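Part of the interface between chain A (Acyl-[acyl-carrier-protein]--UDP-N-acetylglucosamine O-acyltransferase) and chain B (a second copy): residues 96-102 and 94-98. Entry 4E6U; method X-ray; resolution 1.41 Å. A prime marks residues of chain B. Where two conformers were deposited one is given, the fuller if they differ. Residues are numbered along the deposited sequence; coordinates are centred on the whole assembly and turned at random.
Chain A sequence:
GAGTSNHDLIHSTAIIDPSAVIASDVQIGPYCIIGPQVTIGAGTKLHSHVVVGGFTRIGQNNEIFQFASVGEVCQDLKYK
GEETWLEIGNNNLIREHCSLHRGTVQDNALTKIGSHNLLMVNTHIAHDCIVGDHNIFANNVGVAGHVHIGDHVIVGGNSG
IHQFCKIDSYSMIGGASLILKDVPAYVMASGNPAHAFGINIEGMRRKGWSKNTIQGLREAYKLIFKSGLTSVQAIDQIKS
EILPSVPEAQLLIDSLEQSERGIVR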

ATOM      1  N   GLU A  96       0.729   5.458  11.839  1.00 10.30           N
ATOM      2  CA  GLU A  96       1.980   5.631  11.103  1.00  9.91           C
ATOM      3  C   GLU A  96       1.784   5.691   9.610  1.00  9.56           C
ATOM      4  O   GLU A  96       0.940   4.976   9.056  1.00 10.08           O
ATOM      5  N   HIS A  97       2.570   6.526   8.940  1.00 10.20           N
ATOM      6  CA  HIS A  97       2.658   6.529   7.479  1.00 11.45           C
ATOM      7  C   HIS A  97       1.430   7.066   6.764  1.00 11.41           C
ATOM      8  O   HIS A  97       1.348   6.970   5.539  1.00 11.85           O
ATOM      9  N   CYS A  98       0.484   7.642   7.500  1.00 10.74           N
ATOM     10  CA  CYS A  98      -0.628   8.316   6.816  1.00 10.96           C
ATOM     11  C   CYS A  98      -0.155   9.542   6.079  1.00 11.24           C
ATOM     12  O   CYS A  98       0.904  10.119   6.388  1.00 11.60           O
ATOM     13  N   SER A  99      -0.933   9.948   5.081  1.00 10.21           N
ATOM     14  CA  SER A  99      -0.655  11.193   4.364  1.00 10.60           C
ATOM     15  C   SER A  99      -1.979  11.899   4.152  1.00 11.03           C
ATOM     16  O   SER A  99      -2.923  11.304   3.616  1.00 12.19           O
ATOM     17  N   LEU A 100      -2.062  13.127   4.649  1.00  9.94           N
ATOM     18  CA  LEU A 100      -3.275  13.937   4.566  1.00 10.22           C
ATOM     19  C   LEU A 100      -2.896  15.223   3.869  1.00 10.52           C
ATOM     20  O   LEU A 100      -2.032  15.966   4.339  1.00 10.92           O
ATOM     21  N   HIS A 101      -3.527  15.497   2.732  1.00  9.91           N
ATOM     22  CA  HIS A 101      -3.119  16.629   1.907  1.00 11.16           C
ATOM     23  C   HIS A 101      -4.112  17.774   1.896  1.00 11.31           C
ATOM     24  O   HIS A 101      -5.301  17.556   2.043  1.00 12.50           O
ATOM     25  N   ARG A 102      -3.575  18.977   1.734  1.00 12.01           N
ATOM     26  CA  ARG A 102      -4.369  20.202   1.725  1.00 12.76           C
ATOM     27  C   ARG A 102      -5.164  20.317   0.431  1.00 12.91           C
ATOM     28  O   ARG A 102      -4.954  19.559  -0.521  1.00 12.45           O
TER
ATOM     29  N   ILE B  94       8.957  13.451  -6.048  1.00 10.94           N
ATOM     30  CA  ILE B  94       8.980  12.190  -5.309  1.00 10.85           C
ATOM     31  C   ILE B  94       8.295  12.442  -3.972  1.00 10.41           C
ATOM     32  O   ILE B  94       8.834  13.136  -3.103  1.00 10.96           O
ATOM     33  N   ARG B  95       7.084  11.926  -3.837  1.00 10.38           N
ATOM     34  CA  ARG B  95       6.253  12.240  -2.687  1.00  9.90           C
ATOM     35  C   ARG B  95       6.577  11.381  -1.457  1.00  9.51           C
ATOM     36  O   ARG B  95       7.465  10.507  -1.463  1.00  9.89           O
ATOM     37  N   GLU B  96       5.858  11.663  -0.377  1.00 10.30           N
ATOM     38  CA  GLU B  96       6.118  10.986   0.892  1.00  9.91           C
ATOM     39  C   GLU B  96       6.116   9.483   0.772  1.00  9.56           C
ATOM     40  O   GLU B  96       5.313   8.913   0.023  1.00 10.08           O
ATOM     41  N   HIS B  97       6.996   8.825   1.517  1.00 10.20           N
ATOM     42  CA  HIS B  97       6.962   7.371   1.681  1.00 11.45           C
ATOM     43  C   HIS B  97       7.367   6.576   0.451  1.00 11.41           C
ATOM     44  O   HIS B  97       7.226   5.354   0.444  1.00 11.85           O
ATOM     45  N   CYS B  98       7.880   7.243  -0.579  1.00 10.74           N
ATOM     46  CA  CYS B  98       8.432   6.481  -1.707  1.00 10.96           C
ATOM     47  C   CYS B  98       9.671   5.726  -1.303  1.00 11.24           C
ATOM     48  O   CYS B  98      10.348   6.069  -0.316  1.00 11.60           O
TER

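The same residue meets itself across this interface in two different roles: the imidazole of His97 turns its edge toward the face of His97′, in an offset edge-to-face pair with centroids 5.6 Å apart and planes at 87°. Both rings have the same rotamer, chi1 m with chi2 at 119°, so the asymmetry comes from placement of the backbones. CA-to-CB points toward the other stretch in His97′ but sideways in His97. The rings come within 3.9 Å, CD2 of His97 to CD2 of His97′. CB of His97 lies over one face of the His97′ ring, while the carbonyls of chain A gather near its CE1: O of His97 at 3.2 Å and O of Cys98 at 3.6 Å, the latter near the ring plane. A polarized ring carbon thus faces backbone oxygen. Each histidine's NE2 is satisfied elsewhere in the structure.

The second element is a polar cluster around His101. Along strand 99-101 the side chains alternate: Ser99 and His101 point toward chain B, Leu100 away. His101, chi1 m, donates from NE2 to OE2 of Glu96′ at 2.9 Å and 161°, the hydrogen bond that joins the two stretches. The carboxylate lies at the edge of the imidazole, near its plane, as a good N-H donor requires.

Glu96′ (chi1 m, chi2 96°, between wells) is held from its own chain as well. Arg95′, m at chi1, chi2 and chi3, curls back so that NE and NH2 both donate to OE1 of Glu96′, at 3.0 and 2.9 Å, forming a salt bridge. One carboxylate oxygen therefore takes the arginine and the other the histidine. NH2 of Arg95′ also sits 3.3 Å from NE2 of His101, but the angle is too poor for a hydrogen bond. Ser99, chi1 p, adds packing, its CB 4.2 Å from OE2 of Glu96′.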

ATOM      1  CB  GLU A  96       2.965   4.500  11.412  1.00  9.84           C
ATOM      2  CG  GLU A  96       3.261   4.297  12.911  1.00 11.45           C
ATOM      3  CD  GLU A  96       2.408   3.213  13.526  1.00 11.49           C
ATOM      4  OE1 GLU A  96       1.172   3.403  13.657  1.00 11.36           O
ATOM      5  OE2 GLU A  96       2.964   2.155  13.865  1.00 11.44           O
ATOM      6  CB  HIS A  97       3.037   5.135   6.915  1.00 11.72           C
ATOM      7  CG  HIS A  97       4.271   4.561   7.536  1.00 11.46           C
ATOM      8  ND1 HIS A  97       4.266   3.378   8.246  1.00 13.71           N
ATOM      9  CD2 HIS A  97       5.540   5.029   7.589  1.00 12.42           C
ATOM     10  CE1 HIS A  97       5.493   3.126   8.679  1.00 13.93           C
ATOM     11  NE2 HIS A  97       6.278   4.119   8.312  1.00 12.80           N
ATOM     12  CB  CYS A  98      -1.724   8.724   7.802  1.00 11.82           C
ATOM     13  SG  CYS A  98      -2.645   7.315   8.471  1.00 11.80           S
ATOM     14  CB  SER A  99       0.096  10.955   3.048  1.00 10.53           C
ATOM     15  OG  SER A  99      -0.541   9.962   2.263  1.00 11.92           O
ATOM     16  CB  LEU A 100      -3.864  14.227   5.953  1.00 11.04           C
ATOM     17  CG  LEU A 100      -4.584  13.054   6.605  0.60 10.78           C
ATOM     18  CD1 LEU A 100      -3.589  12.202   7.382  0.60 14.69           C
ATOM     19  CD2 LEU A 100      -5.706  13.569   7.513  0.60 14.56           C
ATOM     20  CB  HIS A 101      -2.816  16.178   0.484  1.00 11.79           C
ATOM     21  CG  HIS A 101      -1.578  15.357   0.386  1.00 10.81           C
ATOM     22  ND1 HIS A 101      -1.239  14.650  -0.747  1.00 11.57           N
ATOM     23  CD2 HIS A 101      -0.609  15.105   1.302  1.00 11.68           C
ATOM     24  CE1 HIS A 101      -0.093  14.023  -0.534  1.00 12.10           C
ATOM     25  NE2 HIS A 101       0.317  14.291   0.696  1.00 11.54           N
ATOM     26  CB  ARG A 102      -3.458  21.404   1.955  1.00 13.01           C
ATOM     27  CG  ARG A 102      -2.664  21.277   3.271  1.00 12.31           C
ATOM     28  CD  ARG A 102      -2.067  22.591   3.735  1.00 14.14           C
ATOM     29  NE  ARG A 102      -1.259  23.284   2.723  1.00 15.88           N
ATOM     30  CZ  ARG A 102       0.076  23.313   2.688  1.00 17.25           C
ATOM     31  NH1 ARG A 102       0.811  22.655   3.576  1.00 15.72           N
ATOM     32  NH2 ARG A 102       0.697  24.024   1.752  1.00 21.86           N
TER
ATOM     33  CB  ILE B  94      10.427  11.677  -5.153  1.00 10.77           C
ATOM     34  CG1 ILE B  94      11.040  11.395  -6.543  1.00 12.76           C
ATOM     35  CG2 ILE B  94      10.467  10.423  -4.277  1.00 13.29           C
ATOM     36  CD1 ILE B  94      12.536  11.154  -6.560  1.00 15.06           C
ATOM     37  CB  ARG B  95       4.787  12.103  -3.089  1.00  9.99           C
ATOM     38  CG  ARG B  95       4.361  13.117  -4.181  1.00 10.45           C
ATOM     39  CD  ARG B  95       4.687  14.577  -3.782  1.00 11.89           C
ATOM     40  NE  ARG B  95       4.051  14.874  -2.505  1.00 12.76           N
ATOM     41  CZ  ARG B  95       3.100  15.777  -2.287  1.00 12.10           C
ATOM     42  NH1 ARG B  95       2.683  16.598  -3.253  1.00 13.49           N
ATOM     43  NH2 ARG B  95       2.584  15.878  -1.066  1.00 12.05           N
ATOM     44  CB  GLU B  96       5.089  11.383   1.954  1.00  9.84           C
ATOM     45  CG  GLU B  96       4.958  12.901   2.186  1.00 11.45           C
ATOM     46  CD  GLU B  96       3.823  13.510   1.398  1.00 11.49           C
ATOM     47  OE1 GLU B  96       3.906  13.572   0.145  1.00 11.36           O
ATOM     48  OE2 GLU B  96       2.828  13.913   2.025  1.00 11.44           O
ATOM     49  CB  HIS B  97       5.591   6.876   2.209  1.00 11.72           C
ATOM     50  CG  HIS B  97       5.147   7.578   3.453  1.00 11.46           C
ATOM     51  ND1 HIS B  97       3.991   8.327   3.513  1.00 13.71           N
ATOM     52  CD2 HIS B  97       5.726   7.678   4.673  1.00 12.42           C
ATOM     53  CE1 HIS B  97       3.860   8.831   4.732  1.00 13.93           C
ATOM     54  NE2 HIS B  97       4.907   8.468   5.448  1.00 12.80           N
ATOM     55  CB  CYS B  98       8.772   7.396  -2.885  1.00 11.82           C
ATOM     56  SG  CYS B  98       7.308   8.067  -3.714  1.00 11.80           S
TER